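Local coordinates for protein putative hydrolase YdeN (Bacillus subtilis, PDB 1UXO) that is a putative serine hydrolase of the alpha/beta hydrolase fold, probably an esterase-like enzyme whose natural substrate is not established, at residues 13-17 with 40-45; 24-29 with 174-180; 70-74 with 165-169; 79-83 with 94-98. The protein carries 2 engineered substitutions. The contacts are given in a common frame with arbitrary orientation. Where two conformers were deposited one is given. Residues are numbered along the deposited sequence.

Contact 1. Residues 13-17 with 40-45; sequences YRASS and NMPNPL
This is a surface contact between two irregular loops that leave neighbouring parallel strands: loop 13-17 comes after strand 6-10, and loop 40-45 comes after strand 35-39. R14 (phi/psi 59/43) lies nearest P44, CA to CA 4.9 Å, and S16 nearest N40 at 5.7 Å. At one end a backbone hydrogen bond from R14 N to P44 O (3.0 Å) joins the loops; beside it the Y13 ring, chi1 t, places CD1 3.3 Å from P44 O, while R14 CG packs on L45 CD2 at 3.6 Å. At the other end the N40 side chain, chi1 m, accepts from S17 N through OD1 (2.8 Å) and gives a weak hydrogen bond from ND2 to S17 OG (3.2 Å). Between them a water donates to M41 O (2.9 Å) and weakly to A15 O (3.4 Å). The Y13 side chain is about 6 Å from that of S73, predicted to be catalytic. Loops gathered at the C-terminal edge of a parallel sheet, near the active site, are typical of alpha/beta hydrolases.

Contact 2. Residues 24-29 with 174-180; sequences WLKKRL and TSLPIVY
W24 opens the helical segment 24-29 with chi1 t, CB pointing toward 174-180, and its CA 5.5 Å from that of S175. S175 CB sits 3.5 Å above the centroid of the indole five-membered ring, a CH-pi contact almost on the normal, and a water links W24 N (2.9 Å) to T174 O (2.7 Å). Next, L25 (t, p) sets CD2 4.0 Å from V179 CG1 and CD1 3.9 Å from Y180 CB. The contact thus pairs helix 22-31 with the start of helix 177-188, where L176 occupies the N-cap position; L25 also touches I9 of the central sheet, as expected of flanking helices in an alpha/beta sandwich. One turn on from W24, R28 (chi1 t, chi2 p) lays CG 3.8 Å from the Y180 ring centroid (CH-pi) and CZ 3.9 Å from it in an off-centre cation-pi contact. D32 holds both polar ends, by a salt bridge to R28 and a hydrogen bond with Y180 OH. L29 CD2 meets the ring edge at Y180 CD1, 3.9 Å away.

Contact 3. Residues 70-74 with 165-169; sequences VAHSL and GHFLE
The nucleophile elbow of the alpha/beta hydrolase fold meets the loop that carries H166, and the predicted charge-relay residues S73 and H166 come together. Strand 67-72 ends at H72; S73 follows with phi/psi 55/-117, the strained positive-phi conformation of the sharp turn between strand and helix in this family. The backbones stay apart, with CA of S73 8.4 Å from that of H166 and CA of H72 8.7 Å from that of F167, so side chains bridge the gap.

H72 has the most surface covered. Its chi1 is t and its CB points toward 165-169, and NE2 donates to the carbonyl O of H166 at 2.9 Å. CE1 of H72 lies 4.0 Å from L168 CD2, near the plane of the imidazole, and W21 packs against the same ring edge-to-face. H166, also chi1 t, swings its imidazole back over this bond: the two histidine rings lie obliquely, centroids 4.9 Å apart and planes at 34°, with H72 NE2 over one face of the H166 ring. On its far side from S73, ND1 of H166 is hydrogen-bonded to D139, the predicted acid, completing the Ser-His-Asp arrangement of a catalytic triad. S73 chi1 is t (-164°), which directs the hydroxyl to the edge of the H166 ring, with OG 3.0 Å from NE2 of H166.

Contact 4. Residues 79-83 with 94-98; sequences ILRFL and GIILV
Apolar packing between a helix and a strand makes up this contact, which belongs to the beta-alpha-beta unit formed by strand 67-72, helix 75-84 and strand 92-98. The helical segment 79-83 and the strand segment 94-98 run at 151° to one another, nearly antiparallel, with axes 11.5 Å apart at closest approach; the nearest CA pair, I79 and I95, is 9.0 Å apart.

All the cross-contacts are between aliphatic side chains. I79 (p, t) points its CB toward the strand and puts CD1 3.6 Å from L97 CD2 and 4.3 Å from I95 CG2, thus reaching both strand residues. L80 (m, t) leaves sideways, yet its CD2 lies 4.1 Å from L97 CD1 and 4.4 Å from I95 CD1. One turn after I79, L83 (m, t) brings CD1 to 4.3 Å from I95 CG2. I95 (p, t) and L97 (m, t), two apart in the strand, both present CB toward the helix, while I96 between them faces away.

Backbone hydrogen bonds serve the secondary structure instead: L83 N to I79 O (2.9 Å) within the helix, and bonds from the strand to its sheet neighbours, I96 to L69 and A71 on one side, I95 to H130 and A132 on the other. The helix covers the face of the central sheet to which I95 and L97 point, and on the opposite face I96 packs against V182, L183 and Y186 of helix 177-188.

How the contacts relate
All four contacts are organised round one six-stranded parallel sheet. Contact 1 closes first along the chain, before contacts 3 and 4 begin; its segments interleave with those of contact 2, whose long span encloses contact 3, which in turn encloses contact 4. Contacts 3 and 4 share neighbouring strands 67-72 and 92-98, probably hydrogen-bonded from A71 O to V98 N and from S73 N to V98 O, each 2.8 Å. V179 of contact 2 packs on V70 and V98. Contact 1 lies with its centre about 12 Å from that of contact 3 and touches it at Y13 and L74. The predicted active site thus sits at strand ends, with helices on both sheet faces behind it.

Contact 1. Residues 13-17 with 40-45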
loop_
_atom_site.group_PDB
_atom_site.type_symbol
_atom_site.label_atom_id
_atom_site.label_comp_id
_atom_site.label_asym_id
_atom_site.label_seq_id
_atom_site.Cartn_x
_atom_site.Cartn_y
_atom_site.Cartn_z
ATOM N N TYR A 13 -5.902 -3.209 8.510
ATOM C CA TYR A 13 -6.813 -3.684 9.571
ATOM C C TYR A 13 -6.584 -2.968 10.916
ATOM O O TYR A 13 -5.437 -2.767 11.376
ATOM C CB TYR A 13 -6.602 -5.183 9.704
ATOM C CG TYR A 13 -7.311 -5.840 10.849
ATOM C CD1 TYR A 13 -8.678 -5.732 11.000
ATOM C CD2 TYR A 13 -6.599 -6.612 11.772
ATOM C CE1 TYR A 13 -9.341 -6.358 12.097
ATOM C CE2 TYR A 13 -7.262 -7.238 12.862
ATOM C CZ TYR A 13 -8.628 -7.108 12.985
ATOM O OH TYR A 13 -9.288 -7.684 14.068
ATOM N N ARG A 14 -7.680 -2.542 11.520
ATOM C CA ARG A 14 -7.684 -1.957 12.829
ATOM C C ARG A 14 -6.821 -0.750 12.875
ATOM O O ARG A 14 -5.990 -0.628 13.793
ATOM C CB ARG A 14 -7.080 -2.918 13.863
ATOM C CG ARG A 14 -8.016 -3.891 14.468
ATOM C CD ARG A 14 -7.673 -4.166 15.925
ATOM N NE ARG A 14 -6.224 -4.272 16.119
ATOM C CZ ARG A 14 -5.651 -4.863 17.165
ATOM N NH1 ARG A 14 -6.389 -5.436 18.140
ATOM N NH2 ARG A 14 -4.332 -4.898 17.222
ATOM N N ALA A 15 -6.904 0.081 11.852
ATOM C CA ALA A 15 -6.154 1.300 11.834
ATOM C C ALA A 15 -7.015 2.385 11.214
ATOM O O ALA A 15 -8.014 2.082 10.592
ATOM C CB ALA A 15 -4.866 1.118 11.056
ATOM N N SER A 16 -6.570 3.634 11.365
ATOM C CA SER A 16 -7.119 4.800 10.679
ATOM C C SER A 16 -5.994 5.774 10.350
ATOM O O SER A 16 -4.805 5.523 10.629
ATOM C CB SER A 16 -8.164 5.536 11.567
ATOM O OG SER A 16 -7.528 6.274 12.626
ATOM N N SER A 17 -6.378 6.911 9.784
ATOM C CA SER A 17 -5.441 7.878 9.247
ATOM C C SER A 17 -4.545 8.480 10.310
ATOM O O SER A 17 -3.525 9.085 9.982
ATOM C CB SER A 17 -6.225 8.975 8.528
ATOM O OG SER A 17 -7.031 9.677 9.466
ATOM N N ASN A 40 -9.155 7.049 4.819
ATOM C CA ASN A 40 -9.726 6.118 5.760
ATOM C C ASN A 40 -10.639 5.148 5.044
ATOM O O ASN A 40 -11.388 5.534 4.127
ATOM C CB ASN A 40 -10.506 6.852 6.832
ATOM C CG ASN A 40 -9.622 7.574 7.791
ATOM O OD1 ASN A 40 -8.854 6.920 8.511
ATOM N ND2 ASN A 40 -9.701 8.914 7.825
HETATM N N MSE A 41 -10.583 3.888 5.467
HETATM C CA MSE A 41 -11.477 2.858 4.955
HETATM C C MSE A 41 -12.629 2.588 5.935
HETATM O O MSE A 41 -12.469 2.752 7.149
HETATM C CB MSE A 41 -10.696 1.577 4.698
HETATM C CG MSE A 41 -9.586 1.751 3.689
HETATM SE SE MSE A 41 -10.221 1.924 1.815
HETATM C CE MSE A 41 -9.723 3.881 1.507
ATOM N N PRO A 42 -13.778 2.146 5.436
ATOM C CA PRO A 42 -14.906 1.842 6.335
ATOM C C PRO A 42 -14.685 0.607 7.199
ATOM O O PRO A 42 -14.115 -0.369 6.787
ATOM C CB PRO A 42 -16.091 1.664 5.388
ATOM C CG PRO A 42 -15.528 1.443 4.080
ATOM C CD PRO A 42 -14.117 1.954 4.028
ATOM N N ASN A 43 -15.224 0.685 8.407
ATOM C CA ASN A 43 -15.280 -0.420 9.333
ATOM C C ASN A 43 -13.935 -1.125 9.488
ATOM O O ASN A 43 -13.824 -2.285 9.179
ATOM C CB ASN A 43 -16.356 -1.358 8.841
ATOM C CG ASN A 43 -17.791 -0.813 9.134
ATOM O OD1 ASN A 43 -18.025 -0.175 10.153
ATOM N ND2 ASN A 43 -18.679 -0.921 8.141
ATOM N N PRO A 44 -12.896 -0.417 9.940
ATOM C CA PRO A 44 -11.552 -0.999 10.005
ATOM C C PRO A 44 -11.469 -2.193 10.986
ATOM O O PRO A 44 -10.578 -3.029 10.852
ATOM C CB PRO A 44 -10.676 0.194 10.417
ATOM C CG PRO A 44 -11.604 1.093 11.146
ATOM C CD PRO A 44 -12.907 0.979 10.389
ATOM N N LEU A 45 -12.411 -2.315 11.924
ATOM C CA LEU A 45 -12.418 -3.518 12.802
ATOM C C LEU A 45 -13.050 -4.783 12.204
ATOM O O LEU A 45 -12.774 -5.896 12.677
ATOM C CB LEU A 45 -13.084 -3.218 14.133
ATOM C CG LEU A 45 -12.500 -2.102 14.994
ATOM C CD1 LEU A 45 -13.401 -1.970 16.241
ATOM C CD2 LEU A 45 -11.097 -2.390 15.407
HETATM O O HOH W 1 -10.513 3.749 9.076
#

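Contact 2. Residues 24-29 with 174-180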
loop_
_atom_site.group_PDB
_atom_site.type_symbol
_atom_site.label_atom_id
_atom_site.label_comp_id
_atom_site.label_asym_id
_atom_site.label_seq_id
_atom_site.Cartn_x
_atom_site.Cartn_y
_atom_site.Cartn_z
ATOM N N TRP A 24 3.163 11.232 9.847
ATOM C CA TRP A 24 4.559 11.644 9.556
ATOM C C TRP A 24 4.815 11.750 8.033
ATOM O O TRP A 24 5.435 12.713 7.542
ATOM C CB TRP A 24 5.547 10.712 10.183
ATOM C CG TRP A 24 7.003 11.127 9.942
ATOM C CD1 TRP A 24 7.743 11.935 10.729
ATOM C CD2 TRP A 24 7.838 10.738 8.868
ATOM N NE1 TRP A 24 9.000 12.073 10.212
ATOM C CE2 TRP A 24 9.068 11.374 9.042
ATOM C CE3 TRP A 24 7.663 9.922 7.744
ATOM C CZ2 TRP A 24 10.136 11.198 8.154
ATOM C CZ3 TRP A 24 8.743 9.752 6.848
ATOM C CH2 TRP A 24 9.934 10.403 7.059
ATOM N N LEU A 25 4.381 10.740 7.301
ATOM C CA LEU A 25 4.657 10.729 5.852
ATOM C C LEU A 25 3.949 11.887 5.139
ATOM O O LEU A 25 4.555 12.579 4.312
ATOM C CB LEU A 25 4.258 9.400 5.263
ATOM C CG LEU A 25 4.413 9.242 3.758
ATOM C CD1 LEU A 25 5.841 9.446 3.350
ATOM C CD2 LEU A 25 4.037 7.828 3.419
ATOM N N LYS A 26 2.677 12.118 5.447
ATOM C CA LYS A 26 1.963 13.253 4.883
ATOM C C LYS A 26 2.686 14.582 5.110
ATOM O O LYS A 26 2.890 15.354 4.143
ATOM C CB LYS A 26 0.540 13.285 5.430
ATOM C CG LYS A 26 -0.283 14.514 5.062
ATOM C CD LYS A 26 -1.725 14.469 5.507
ATOM C CE LYS A 26 -2.508 15.692 4.989
ATOM N NZ LYS A 26 -3.661 15.824 5.855
ATOM N N LYS A 27 3.071 14.851 6.357
ATOM C CA LYS A 27 3.767 16.089 6.716
ATOM C C LYS A 27 5.174 16.189 6.102
ATOM O O LYS A 27 5.600 17.279 5.697
ATOM C CB LYS A 27 3.805 16.306 8.244
ATOM C CG LYS A 27 2.453 16.397 8.954
ATOM C CD LYS A 27 2.671 16.194 10.501
ATOM C CE LYS A 27 1.440 15.658 11.317
ATOM N NZ LYS A 27 1.798 14.841 12.650
ATOM N N ARG A 28 5.873 15.062 5.953
ATOM C CA ARG A 28 7.216 15.067 5.353
ATOM C C ARG A 28 7.115 15.442 3.851
ATOM O O ARG A 28 7.906 16.212 3.329
ATOM C CB ARG A 28 7.927 13.751 5.604
ATOM C CG ARG A 28 9.286 13.663 4.939
ATOM C CD ARG A 28 10.305 14.691 5.575
ATOM N NE ARG A 28 11.566 14.665 4.861
ATOM C CZ ARG A 28 11.818 15.348 3.755
ATOM N NH1 ARG A 28 10.912 16.180 3.264
ATOM N NH2 ARG A 28 13.017 15.259 3.181
ATOM N N LEU A 29 6.087 14.922 3.202
ATOM C CA LEU A 29 5.803 15.247 1.816
ATOM C C LEU A 29 5.417 16.717 1.639
ATOM O O LEU A 29 5.856 17.389 0.681
ATOM C CB LEU A 29 4.747 14.275 1.277
ATOM C CG LEU A 29 5.258 12.859 0.943
ATOM C CD1 LEU A 29 4.083 11.888 0.788
ATOM C CD2 LEU A 29 6.134 12.879 -0.332
ATOM N N THR A 174 6.145 5.523 14.290
ATOM C CA THR A 174 5.432 6.768 13.960
ATOM C C THR A 174 6.098 7.601 12.865
ATOM O O THR A 174 5.611 8.690 12.526
ATOM C CB THR A 174 5.170 7.602 15.217
ATOM O OG1 THR A 174 6.386 7.789 15.919
ATOM C CG2 THR A 174 4.293 6.827 16.166
ATOM N N SER A 175 7.246 7.125 12.390
ATOM C CA SER A 175 7.840 7.586 11.173
ATOM C C SER A 175 8.368 6.390 10.378
ATOM O O SER A 175 8.554 5.317 10.910
ATOM C CB SER A 175 8.977 8.560 11.462
ATOM O OG SER A 175 10.097 7.876 12.044
ATOM N N LEU A 176 8.609 6.599 9.097
ATOM C CA LEU A 176 9.197 5.559 8.216
ATOM C C LEU A 176 9.923 6.207 7.024
ATOM O O LEU A 176 9.408 6.241 5.898
ATOM C CB LEU A 176 8.104 4.597 7.728
ATOM C CG LEU A 176 8.589 3.263 7.158
ATOM C CD1 LEU A 176 9.590 2.511 8.087
ATOM C CD2 LEU A 176 7.364 2.359 6.896
ATOM N N PRO A 177 11.124 6.725 7.272
ATOM C CA PRO A 177 11.899 7.381 6.206
ATOM C C PRO A 177 12.104 6.586 4.921
ATOM O O PRO A 177 12.076 7.178 3.855
ATOM C CB PRO A 177 13.226 7.693 6.896
ATOM C CG PRO A 177 12.780 7.998 8.354
ATOM C CD PRO A 177 11.822 6.838 8.589
ATOM N N ILE A 178 12.280 5.272 5.014
ATOM C CA ILE A 178 12.463 4.475 3.781
ATOM C C ILE A 178 11.306 4.660 2.794
ATOM O O ILE A 178 11.564 4.764 1.602
ATOM C CB ILE A 178 12.732 3.014 4.059
ATOM C CG1 ILE A 178 13.048 2.318 2.723
ATOM C CG2 ILE A 178 11.583 2.323 4.819
ATOM C CD1 ILE A 178 13.816 1.076 2.915
ATOM N N VAL A 179 10.052 4.742 3.274
ATOM C CA VAL A 179 8.934 4.948 2.387
ATOM C C VAL A 179 9.028 6.302 1.694
ATOM O O VAL A 179 8.817 6.419 0.485
ATOM C CB VAL A 179 7.538 4.778 3.084
ATOM C CG1 VAL A 179 6.455 4.950 2.067
ATOM C CG2 VAL A 179 7.439 3.415 3.659
ATOM N N TYR A 180 9.354 7.353 2.443
ATOM C CA TYR A 180 9.465 8.690 1.862
ATOM C C TYR A 180 10.590 8.727 0.793
ATOM O O TYR A 180 10.439 9.314 -0.295
ATOM C CB TYR A 180 9.690 9.755 2.976
ATOM C CG TYR A 180 10.198 11.012 2.396
ATOM C CD1 TYR A 180 9.325 11.920 1.785
ATOM C CD2 TYR A 180 11.577 11.282 2.347
ATOM C CE1 TYR A 180 9.801 13.076 1.170
ATOM C CE2 TYR A 180 12.052 12.420 1.741
ATOM C CZ TYR A 180 11.162 13.297 1.149
ATOM O OH TYR A 180 11.677 14.403 0.523
HETATM O O HOH W 2 3.088 9.653 12.310
#

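Contact 3. Residues 70-74 with 165-169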
loop_
_atom_site.group_PDB
_atom_site.type_symbol
_atom_site.label_atom_id
_atom_site.label_comp_id
_atom_site.label_asym_id
_atom_site.label_seq_id
_atom_site.Cartn_x
_atom_site.Cartn_y
_atom_site.Cartn_z
ATOM N N VAL A 70 0.472 4.603 -1.630
ATOM C CA VAL A 70 1.269 3.987 -0.587
ATOM C C VAL A 70 0.277 3.281 0.325
ATOM O O VAL A 70 -0.613 3.910 0.879
ATOM C CB VAL A 70 2.056 5.035 0.211
ATOM C CG1 VAL A 70 2.816 4.387 1.420
ATOM C CG2 VAL A 70 2.989 5.782 -0.728
ATOM N N ALA A 71 0.453 1.996 0.508
ATOM C CA ALA A 71 -0.480 1.211 1.313
ATOM C C ALA A 71 0.254 0.417 2.359
ATOM O O ALA A 71 1.429 0.067 2.153
ATOM C CB ALA A 71 -1.258 0.282 0.393
ATOM N N HIS A 72 -0.457 0.125 3.468
ATOM C CA HIS A 72 0.065 -0.671 4.525
ATOM C C HIS A 72 -0.819 -1.888 4.789
ATOM O O HIS A 72 -2.058 -1.785 4.877
ATOM C CB HIS A 72 0.209 0.151 5.820
ATOM C CG HIS A 72 0.842 -0.618 6.961
ATOM N ND1 HIS A 72 0.301 -0.620 8.231
ATOM C CD2 HIS A 72 1.986 -1.354 7.038
ATOM C CE1 HIS A 72 1.064 -1.357 9.030
ATOM N NE2 HIS A 72 2.095 -1.805 8.342
ATOM N N SER A 73 -0.163 -3.034 4.808
ATOM C CA SER A 73 -0.757 -4.304 5.207
ATOM C C SER A 73 -2.023 -4.616 4.378
ATOM O O SER A 73 -1.936 -4.696 3.123
ATOM C CB SER A 73 -0.934 -4.297 6.740
ATOM O OG SER A 73 -1.157 -5.625 7.218
ATOM N N LEU A 74 -3.190 -4.697 5.025
ATOM C CA LEU A 74 -4.464 -4.997 4.295
ATOM C C LEU A 74 -4.797 -4.024 3.184
ATOM O O LEU A 74 -5.433 -4.399 2.183
ATOM C CB LEU A 74 -5.644 -5.117 5.251
ATOM C CG LEU A 74 -6.929 -5.717 4.704
ATOM C CD1 LEU A 74 -6.778 -7.231 4.304
ATOM C CD2 LEU A 74 -8.105 -5.496 5.703
ATOM N N GLY A 165 9.409 -5.114 12.864
ATOM C CA GLY A 165 8.132 -5.603 13.364
ATOM C C GLY A 165 7.122 -5.720 12.213
ATOM O O GLY A 165 7.404 -6.363 11.206
ATOM N N HIS A 166 5.947 -5.111 12.376
ATOM C CA HIS A 166 4.950 -4.910 11.289
ATOM C C HIS A 166 4.760 -3.379 10.946
ATOM O O HIS A 166 3.700 -2.938 10.418
ATOM C CB HIS A 166 3.658 -5.651 11.699
ATOM C CG HIS A 166 2.541 -5.626 10.691
ATOM N ND1 HIS A 166 2.695 -6.014 9.389
ATOM C CD2 HIS A 166 1.215 -5.342 10.845
ATOM C CE1 HIS A 166 1.528 -5.904 8.758
ATOM N NE2 HIS A 166 0.618 -5.467 9.616
ATOM N N PHE A 167 5.788 -2.569 11.253
ATOM C CA PHE A 167 5.795 -1.122 11.047
ATOM C C PHE A 167 4.610 -0.394 11.736
ATOM O O PHE A 167 3.928 0.467 11.150
ATOM C CB PHE A 167 5.873 -0.778 9.557
ATOM C CG PHE A 167 7.042 -1.414 8.818
ATOM C CD1 PHE A 167 8.333 -0.960 8.995
ATOM C CD2 PHE A 167 6.828 -2.447 7.928
ATOM C CE1 PHE A 167 9.405 -1.555 8.286
ATOM C CE2 PHE A 167 7.874 -3.048 7.233
ATOM C CZ PHE A 167 9.156 -2.602 7.407
ATOM N N LEU A 168 4.392 -0.756 12.992
ATOM C CA LEU A 168 3.326 -0.193 13.821
ATOM C C LEU A 168 3.816 0.831 14.851
ATOM O O LEU A 168 4.971 0.760 15.332
ATOM C CB LEU A 168 2.662 -1.368 14.570
ATOM C CG LEU A 168 2.131 -2.506 13.731
ATOM C CD1 LEU A 168 1.633 -3.727 14.614
ATOM C CD2 LEU A 168 0.950 -1.957 12.941
ATOM N N GLU A 169 2.923 1.753 15.251
ATOM C CA GLU A 169 3.221 2.780 16.207
ATOM C C GLU A 169 3.688 2.207 17.549
ATOM O O GLU A 169 4.584 2.774 18.150
ATOM C CB GLU A 169 2.009 3.709 16.454
ATOM C CG GLU A 169 0.835 3.031 17.115
ATOM C CD GLU A 169 -0.453 3.832 16.995
ATOM O OE1 GLU A 169 -0.644 4.643 16.083
ATOM O OE2 GLU A 169 -1.318 3.638 17.836
#

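Contact 4. Residues 79-83 with 94-98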
loop_
_atom_site.group_PDB
_atom_site.type_symbol
_atom_site.label_atom_id
_atom_site.label_comp_id
_atom_site.label_asym_id
_atom_site.label_seq_id
_atom_site.Cartn_x
_atom_site.Cartn_y
_atom_site.Cartn_z
ATOM N N ILE A 79 -5.762 -2.340 -2.740
ATOM C CA ILE A 79 -5.446 -1.503 -3.902
ATOM C C ILE A 79 -5.069 -2.407 -5.110
ATOM O O ILE A 79 -5.300 -2.020 -6.237
ATOM C CB ILE A 79 -4.367 -0.426 -3.605
ATOM C CG1 ILE A 79 -3.059 -0.996 -3.193
ATOM C CG2 ILE A 79 -4.890 0.703 -2.658
ATOM C CD1 ILE A 79 -1.904 0.166 -3.329
ATOM N N LEU A 80 -4.536 -3.617 -4.877
ATOM C CA LEU A 80 -4.262 -4.550 -5.989
ATOM C C LEU A 80 -5.577 -4.958 -6.691
ATOM O O LEU A 80 -5.682 -4.966 -7.948
ATOM C CB LEU A 80 -3.476 -5.809 -5.529
ATOM C CG LEU A 80 -2.054 -5.564 -5.027
ATOM C CD1 LEU A 80 -1.460 -6.834 -4.497
ATOM C CD2 LEU A 80 -1.191 -4.927 -6.075
ATOM N N ARG A 81 -6.588 -5.284 -5.901
ATOM C CA ARG A 81 -7.889 -5.588 -6.471
ATOM C C ARG A 81 -8.484 -4.391 -7.184
ATOM O O ARG A 81 -9.134 -4.539 -8.220
ATOM C CB ARG A 81 -8.827 -6.100 -5.434
ATOM C CG ARG A 81 -8.476 -7.440 -4.916
ATOM C CD ARG A 81 -8.728 -8.532 -6.006
ATOM N NE ARG A 81 -8.404 -9.816 -5.468
ATOM C CZ ARG A 81 -8.066 -10.874 -6.162
ATOM N NH1 ARG A 81 -8.045 -10.862 -7.501
ATOM N NH2 ARG A 81 -7.757 -11.958 -5.464
ATOM N N PHE A 82 -8.318 -3.206 -6.603
ATOM C CA PHE A 82 -8.772 -1.962 -7.224
ATOM C C PHE A 82 -8.148 -1.755 -8.580
ATOM O O PHE A 82 -8.848 -1.442 -9.570
ATOM C CB PHE A 82 -8.468 -0.818 -6.257
ATOM C CG PHE A 82 -8.968 0.488 -6.671
ATOM C CD1 PHE A 82 -10.320 0.738 -6.789
ATOM C CD2 PHE A 82 -8.052 1.531 -6.916
ATOM C CE1 PHE A 82 -10.762 2.031 -7.183
ATOM C CE2 PHE A 82 -8.498 2.825 -7.278
ATOM C CZ PHE A 82 -9.858 3.047 -7.414
ATOM N N LEU A 83 -6.830 -1.907 -8.680
ATOM C CA LEU A 83 -6.142 -1.686 -9.964
ATOM C C LEU A 83 -6.547 -2.716 -10.981
ATOM O O LEU A 83 -6.598 -2.395 -12.169
ATOM C CB LEU A 83 -4.638 -1.764 -9.793
ATOM C CG LEU A 83 -4.043 -0.696 -8.874
ATOM C CD1 LEU A 83 -2.597 -1.065 -8.716
ATOM C CD2 LEU A 83 -4.185 0.658 -9.500
ATOM N N GLY A 94 2.959 5.279 -9.445
ATOM C CA GLY A 94 3.533 4.155 -8.742
ATOM C C GLY A 94 2.784 3.743 -7.523
ATOM O O GLY A 94 1.836 4.418 -7.082
ATOM N N ILE A 95 3.213 2.600 -6.995
ATOM C CA ILE A 95 2.666 2.011 -5.767
ATOM C C ILE A 95 3.800 1.518 -4.874
ATOM O O ILE A 95 4.869 1.035 -5.342
ATOM C CB ILE A 95 1.692 0.838 -6.065
ATOM C CG1 ILE A 95 2.382 -0.326 -6.771
ATOM C CG2 ILE A 95 0.450 1.276 -6.814
ATOM C CD1 ILE A 95 1.422 -1.508 -7.039
ATOM N N ILE A 96 3.611 1.708 -3.580
ATOM C CA ILE A 96 4.497 1.167 -2.596
ATOM C C ILE A 96 3.652 0.383 -1.608
ATOM O O ILE A 96 2.703 0.923 -1.026
ATOM C CB ILE A 96 5.260 2.261 -1.890
ATOM C CG1 ILE A 96 6.132 3.053 -2.863
ATOM C CG2 ILE A 96 6.169 1.678 -0.857
ATOM C CD1 ILE A 96 6.863 4.250 -2.201
ATOM N N LEU A 97 3.984 -0.878 -1.452
ATOM C CA LEU A 97 3.199 -1.802 -0.636
ATOM C C LEU A 97 3.993 -2.161 0.584
ATOM O O LEU A 97 4.868 -3.031 0.532
ATOM C CB LEU A 97 2.810 -3.031 -1.437
ATOM C CG LEU A 97 2.226 -2.728 -2.819
ATOM C CD1 LEU A 97 1.948 -4.007 -3.616
ATOM C CD2 LEU A 97 0.949 -1.937 -2.680
ATOM N N VAL A 98 3.682 -1.488 1.698
ATOM C CA VAL A 98 4.339 -1.768 2.976
ATOM C C VAL A 98 3.693 -2.954 3.673
ATOM O O VAL A 98 2.502 -2.927 3.967
ATOM C CB VAL A 98 4.384 -0.541 3.880
ATOM C CG1 VAL A 98 5.289 -0.793 5.043
ATOM C CG2 VAL A 98 4.900 0.656 3.076
#